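Local coordinates for protein phosphoethanolamine N-methyltransferase 1 (Haemonchus contortus, PDB 4KRG) that probably methylates phosphoethanolamine with S-adenosylmethionine as methyl donor, a step on the nematode route to phosphocholine, at residues 296-310 with 372-384. Numbering follows the deposited sequence.
Sequences STAYVFTPRQRSPFL and FDCMVATELLATC. With BOG (octyl beta-D-glucopyranoside), chain E.
Glu379 turns its carboxylate to the loop that follows strand 297-302 and takes two neighbouring backbone amides. Gln305 N gives its hydrogen to Glu379 OE1 and Arg306 N to Glu379 OE2, each at 2.7 Å and each on the syn lone pair, a two-pronged grip that helps hold the acid group in its orientation. One water bridges OE1, Leu310 O, Arg304 N and Thr378 OG1; another links OE2 to Gln305 NE2. A glutamate suits the place because its chain, extended beyond CG (chi2 180°), spans the distance to the loop. Leu310 CD2 packs 3.5 Å from Glu379 CG. Glu379 is also the N-cap residue of helix 380-383, and its O accepts from Thr383 OG1. Behind this clasp, strands 297-302 and 374-378 run parallel, 4.7 Å apart at closest approach, between strands 324-329 and 400-408, consistent with the central parallel sheet of a second, Rossmann-like methyltransferase domain. The ladder opens with Asp373 N to Thr297 O (3.0 Å), goes on through Tyr299 N to Cys374 O and Val376 N to Tyr299 O, and ends with Phe301, whose N donates to Val376 O and whose O accepts from Thr378 N. Small Ala377 lets its CB sit 3.9 Å from Phe301 CB. With CG anti to the backbone N (chi1 176°), the broad Phe301 ring reaches Leu380 CD1 and Cys384 SG. Tyr299, equally flat, turns its ring edge to the face of Phe372, planes at 58°; the opposite face of Phe372 meets the detergent's octyl chain. Farther out, Ser361 holds Tyr299 OH and Leu358 of helix 358-367 covers Phe301.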
loop_
_atom_site.group_PDB
_atom_site.type_symbol
_atom_site.label_atom_id
_atom_site.label_comp_id
_atom_site.label_asym_id
_atom_site.label_seq_id
_atom_site.Cartn_x
_atom_site.Cartn_y
_atom_site.Cartn_z
ATOM N N SER A 296 11.334 18.925 9.408
ATOM C CA SER A 296 11.288 17.686 10.175
ATOM C C SER A 296 10.381 16.676 9.471
ATOM O O SER A 296 9.707 17.018 8.501
ATOM C CB SER A 296 10.794 17.955 11.590
ATOM O OG SER A 296 9.504 18.514 11.564
ATOM N N THR A 297 10.384 15.427 9.935
ATOM C CA THR A 297 9.431 14.435 9.447
ATOM C C THR A 297 8.458 14.063 10.565
ATOM O O THR A 297 8.858 13.565 11.609
ATOM C CB THR A 297 10.128 13.171 8.899
ATOM O OG1 THR A 297 11.011 13.536 7.830
ATOM C CG2 THR A 297 9.097 12.192 8.367
ATOM N N ALA A 298 7.180 14.334 10.340
ATOM C CA ALA A 298 6.139 14.034 11.316
ATOM C C ALA A 298 5.551 12.648 11.066
ATOM O O ALA A 298 5.369 12.239 9.923
ATOM C CB ALA A 298 5.038 15.082 11.237
ATOM N N TYR A 299 5.246 11.927 12.135
ATOM C CA TYR A 299 4.542 10.662 12.017
ATOM C C TYR A 299 3.076 10.938 12.309
ATOM O O TYR A 299 2.741 11.440 13.376
ATOM C CB TYR A 299 5.120 9.652 13.008
ATOM C CG TYR A 299 4.491 8.269 12.980
ATOM C CD1 TYR A 299 4.831 7.341 11.999
ATOM C CD2 TYR A 299 3.594 7.880 13.964
ATOM C CE1 TYR A 299 4.267 6.074 11.986
ATOM C CE2 TYR A 299 3.033 6.624 13.961
ATOM C CZ TYR A 299 3.373 5.723 12.971
ATOM O OH TYR A 299 2.810 4.475 12.987
ATOM N N VAL A 300 2.209 10.642 11.352
ATOM C CA VAL A 300 0.781 10.897 11.514
ATOM C C VAL A 300 -0.012 9.592 11.471
ATOM O O VAL A 300 0.208 8.752 10.605
ATOM C CB VAL A 300 0.266 11.900 10.453
ATOM C CG1 VAL A 300 -1.266 11.954 10.438
ATOM C CG2 VAL A 300 0.843 13.281 10.706
ATOM N N PHE A 301 -0.927 9.420 12.421
ATOM C CA PHE A 301 -1.685 8.179 12.532
ATOM C C PHE A 301 -3.179 8.506 12.581
ATOM O O PHE A 301 -3.631 9.194 13.488
ATOM C CB PHE A 301 -1.239 7.416 13.790
ATOM C CG PHE A 301 -2.015 6.144 14.063
ATOM C CD1 PHE A 301 -1.747 4.983 13.360
ATOM C CD2 PHE A 301 -2.981 6.105 15.058
ATOM C CE1 PHE A 301 -2.450 3.824 13.621
ATOM C CE2 PHE A 301 -3.678 4.952 15.325
ATOM C CZ PHE A 301 -3.418 3.812 14.606
ATOM N N THR A 302 -3.938 8.036 11.592
ATOM C CA THR A 302 -5.378 8.322 11.528
ATOM C C THR A 302 -6.202 7.071 11.188
ATOM O O THR A 302 -6.395 6.750 10.015
ATOM C CB THR A 302 -5.692 9.458 10.525
ATOM O OG1 THR A 302 -5.229 9.087 9.223
ATOM C CG2 THR A 302 -5.012 10.746 10.937
ATOM N N PRO A 303 -6.693 6.363 12.221
ATOM C CA PRO A 303 -7.429 5.113 12.000
ATOM C C PRO A 303 -8.854 5.341 11.499
ATOM O O PRO A 303 -9.442 4.421 10.923
ATOM C CB PRO A 303 -7.465 4.484 13.389
ATOM C CG PRO A 303 -7.404 5.653 14.323
ATOM C CD PRO A 303 -6.495 6.641 13.655
ATOM N N ARG A 304 -9.392 6.538 11.728
ATOM C CA ARG A 304 -10.743 6.895 11.285
ATOM C C ARG A 304 -11.780 5.858 11.702
ATOM O O ARG A 304 -12.477 5.294 10.860
ATOM C CB ARG A 304 -10.782 7.095 9.768
ATOM C CG ARG A 304 -9.810 8.155 9.249
ATOM C CD ARG A 304 -9.761 8.124 7.738
ATOM N NE ARG A 304 -8.650 8.885 7.182
ATOM C CZ ARG A 304 -8.771 9.751 6.183
ATOM N NH1 ARG A 304 -9.956 9.962 5.633
ATOM N NH2 ARG A 304 -7.710 10.398 5.735
ATOM N N GLN A 305 -11.877 5.615 13.005
ATOM C CA GLN A 305 -12.828 4.646 13.526
ATOM C C GLN A 305 -14.203 5.262 13.757
ATOM O O GLN A 305 -15.208 4.769 13.250
ATOM C CB GLN A 305 -12.324 4.019 14.824
ATOM C CG GLN A 305 -13.338 3.058 15.405
ATOM C CD GLN A 305 -12.956 2.518 16.762
ATOM O OE1 GLN A 305 -12.743 1.314 16.920
ATOM N NE2 GLN A 305 -12.898 3.397 17.761
ATOM N N ARG A 306 -14.248 6.340 14.531
ATOM C CA ARG A 306 -15.516 6.976 14.864
ATOM C C ARG A 306 -16.167 7.597 13.635
ATOM O O ARG A 306 -17.386 7.646 13.527
ATOM C CB ARG A 306 -15.308 8.035 15.949
ATOM C CG ARG A 306 -16.576 8.751 16.388
ATOM C CD ARG A 306 -17.616 7.779 16.911
ATOM N NE ARG A 306 -17.078 6.934 17.972
ATOM C CZ ARG A 306 -17.721 5.903 18.510
ATOM N NH1 ARG A 306 -18.936 5.584 18.086
ATOM N NH2 ARG A 306 -17.146 5.191 19.469
ATOM N N SER A 307 -15.348 8.058 12.702
ATOM C CA SER A 307 -15.849 8.796 11.558
ATOM C C SER A 307 -14.804 8.834 10.463
ATOM O O SER A 307 -13.618 8.950 10.750
ATOM C CB SER A 307 -16.188 10.228 11.976
ATOM O OG SER A 307 -16.284 11.073 10.841
ATOM N N PRO A 308 -15.237 8.757 9.197
ATOM C CA PRO A 308 -14.264 8.860 8.101
ATOM C C PRO A 308 -13.626 10.245 8.020
ATOM O O PRO A 308 -12.538 10.406 7.459
ATOM C CB PRO A 308 -15.116 8.597 6.854
ATOM C CG PRO A 308 -16.506 8.957 7.263
ATOM C CD PRO A 308 -16.613 8.584 8.706
ATOM N N PHE A 309 -14.307 11.235 8.588
ATOM C CA PHE A 309 -13.856 12.619 8.528
ATOM C C PHE A 309 -12.932 13.007 9.677
ATOM O O PHE A 309 -12.383 14.111 9.695
ATOM C CB PHE A 309 -15.066 13.554 8.470
ATOM C CG PHE A 309 -16.038 13.193 7.385
ATOM C CD1 PHE A 309 -15.625 13.140 6.063
ATOM C CD2 PHE A 309 -17.356 12.887 7.683
ATOM C CE1 PHE A 309 -16.508 12.793 5.058
ATOM C CE2 PHE A 309 -18.242 12.548 6.684
ATOM C CZ PHE A 309 -17.816 12.499 5.365
ATOM N N LEU A 310 -12.767 12.102 10.634
ATOM C CA LEU A 310 -11.857 12.343 11.750
ATOM C C LEU A 310 -10.443 11.922 11.350
ATOM O O LEU A 310 -10.103 10.738 11.365
ATOM C CB LEU A 310 -12.314 11.590 13.004
ATOM C CG LEU A 310 -11.494 11.780 14.284
ATOM C CD1 LEU A 310 -11.321 13.259 14.593
ATOM C CD2 LEU A 310 -12.162 11.080 15.449
ATOM N N PHE A 372 11.278 9.318 13.941
ATOM C CA PHE A 372 10.499 10.473 13.513
ATOM C C PHE A 372 10.670 11.616 14.498
ATOM O O PHE A 372 11.109 11.400 15.624
ATOM C CB PHE A 372 9.026 10.108 13.392
ATOM C CG PHE A 372 8.728 9.167 12.268
ATOM C CD1 PHE A 372 8.312 9.650 11.037
ATOM C CD2 PHE A 372 8.861 7.797 12.434
ATOM C CE1 PHE A 372 8.033 8.786 9.993
ATOM C CE2 PHE A 372 8.585 6.929 11.392
ATOM C CZ PHE A 372 8.169 7.427 10.171
ATOM N N ASP A 373 10.311 12.828 14.081
ATOM C CA ASP A 373 10.551 14.018 14.902
ATOM C C ASP A 373 9.410 14.386 15.851
ATOM O O ASP A 373 9.617 15.104 16.826
ATOM C CB ASP A 373 10.907 15.216 14.014
ATOM C CG ASP A 373 12.260 15.053 13.333
ATOM O OD1 ASP A 373 13.295 15.162 14.031
ATOM O OD2 ASP A 373 12.289 14.817 12.105
ATOM N N CYS A 374 8.212 13.888 15.555
ATOM C CA CYS A 374 7.021 14.164 16.348
ATOM C C CYS A 374 5.887 13.245 15.900
ATOM O O CYS A 374 5.976 12.607 14.849
ATOM C CB CYS A 374 6.593 15.619 16.168
ATOM S SG CYS A 374 6.092 15.997 14.481
HETATM N N MSE A 375 4.825 13.179 16.700
HETATM C CA MSE A 375 3.619 12.448 16.321
HETATM C C MSE A 375 2.390 13.341 16.397
HETATM O O MSE A 375 2.223 14.079 17.358
HETATM C CB MSE A 375 3.410 11.236 17.226
HETATM C CG MSE A 375 1.991 10.690 17.168
HETATM SE SE MSE A 375 1.816 8.884 17.888
HETATM C CE MSE A 375 1.924 9.344 19.800
ATOM N N VAL A 376 1.545 13.277 15.372
ATOM C CA VAL A 376 0.222 13.897 15.399
ATOM C C VAL A 376 -0.771 12.792 15.063
ATOM O O VAL A 376 -0.589 12.079 14.079
ATOM C CB VAL A 376 0.102 15.021 14.359
ATOM C CG1 VAL A 376 -1.276 15.669 14.426
ATOM C CG2 VAL A 376 1.193 16.067 14.573
ATOM N N ALA A 377 -1.807 12.625 15.879
ATOM C CA ALA A 377 -2.729 11.513 15.660
ATOM C C ALA A 377 -4.138 11.806 16.122
ATOM O O ALA A 377 -4.349 12.590 17.049
ATOM C CB ALA A 377 -2.214 10.257 16.348
ATOM N N THR A 378 -5.098 11.160 15.471
ATOM C CA THR A 378 -6.485 11.177 15.908
ATOM C C THR A 378 -6.813 9.768 16.404
ATOM O O THR A 378 -6.342 8.799 15.822
ATOM C CB THR A 378 -7.442 11.590 14.751
ATOM O OG1 THR A 378 -7.183 10.788 13.594
ATOM C CG2 THR A 378 -7.251 13.062 14.374
ATOM N N GLU A 379 -7.593 9.653 17.479
ATOM C CA GLU A 379 -8.069 8.353 17.980
ATOM C C GLU A 379 -6.995 7.345 18.408
ATOM O O GLU A 379 -7.227 6.138 18.333
ATOM C CB GLU A 379 -8.967 7.662 16.948
ATOM C CG GLU A 379 -10.244 8.363 16.636
ATOM C CD GLU A 379 -11.068 7.617 15.609
ATOM O OE1 GLU A 379 -10.617 7.498 14.449
ATOM O OE2 GLU A 379 -12.160 7.131 15.965
ATOM N N LEU A 380 -5.839 7.815 18.860
ATOM C CA LEU A 380 -4.775 6.896 19.281
ATOM C C LEU A 380 -5.164 6.056 20.494
ATOM O O LEU A 380 -5.146 4.828 20.436
ATOM C CB LEU A 380 -3.478 7.650 19.580
ATOM C CG LEU A 380 -2.294 6.756 19.963
ATOM C CD1 LEU A 380 -1.765 5.992 18.749
ATOM C CD2 LEU A 380 -1.188 7.568 20.621
ATOM N N LEU A 381 -5.503 6.722 21.595
ATOM C CA LEU A 381 -5.880 6.029 22.827
ATOM C C LEU A 381 -7.188 5.263 22.647
ATOM O O LEU A 381 -7.391 4.216 23.256
ATOM C CB LEU A 381 -6.014 7.017 23.988
ATOM C CG LEU A 381 -4.935 8.089 24.139
ATOM C CD1 LEU A 381 -5.208 8.961 25.355
ATOM C CD2 LEU A 381 -3.572 7.468 24.254
ATOM N N ALA A 382 -8.063 5.789 21.797
ATOM C CA ALA A 382 -9.377 5.206 21.580
ATOM C C ALA A 382 -9.305 3.837 20.901
ATOM O O ALA A 382 -10.110 2.953 21.184
ATOM C CB ALA A 382 -10.241 6.163 20.767
ATOM N N THR A 383 -8.327 3.658 20.015
ATOM C CA THR A 383 -8.270 2.461 19.172
ATOM C C THR A 383 -7.109 1.500 19.457
ATOM O O THR A 383 -7.154 0.338 19.047
ATOM C CB THR A 383 -8.246 2.826 17.669
ATOM O OG1 THR A 383 -6.992 3.427 17.340
ATOM C CG2 THR A 383 -9.363 3.790 17.332
ATOM N N CYS A 384 -6.071 1.980 20.142
ATOM C CA CYS A 384 -4.873 1.172 20.392
ATOM C C CYS A 384 -4.707 0.795 21.858
ATOM O O CYS A 384 -5.159 1.526 22.744
ATOM C CB CYS A 384 -3.626 1.930 19.942
ATOM S SG CYS A 384 -3.689 2.472 18.234
HETATM C C1 BOG E . 13.968 9.892 9.938
HETATM O O1 BOG E . 13.301 9.041 9.080
HETATM C C2 BOG E . 15.401 9.443 10.143
HETATM O O2 BOG E . 15.393 8.181 10.792
HETATM C C3 BOG E . 16.142 10.430 10.979
HETATM O O3 BOG E . 17.531 10.018 11.110
HETATM C C4 BOG E . 16.071 11.807 10.402
HETATM O O4 BOG E . 16.728 12.754 11.267
HETATM C C5 BOG E . 14.623 12.233 10.204
HETATM O O5 BOG E . 13.912 11.258 9.363
HETATM C C6 BOG E . 14.549 13.542 9.552
HETATM O O6 BOG E . 13.599 14.300 10.232
HETATM C "C1'" BOG E . 11.914 8.918 9.395
HETATM C "C2'" BOG E . 11.294 7.907 8.397
HETATM C "C3'" BOG E . 11.519 8.322 6.953
HETATM C "C4'" BOG E . 10.429 8.602 6.123
HETATM C "C5'" BOG E . 10.596 9.670 5.006
HETATM C "C6'" BOG E . 9.387 9.764 4.066
HETATM C "C7'" BOG E . 8.338 10.815 4.505
HETATM C "C8'" BOG E . 8.324 11.992 3.591
HETATM O O HOH W 1 -8.751 8.938 13.070
HETATM O O HOH W 2 -12.701 6.155 18.317
#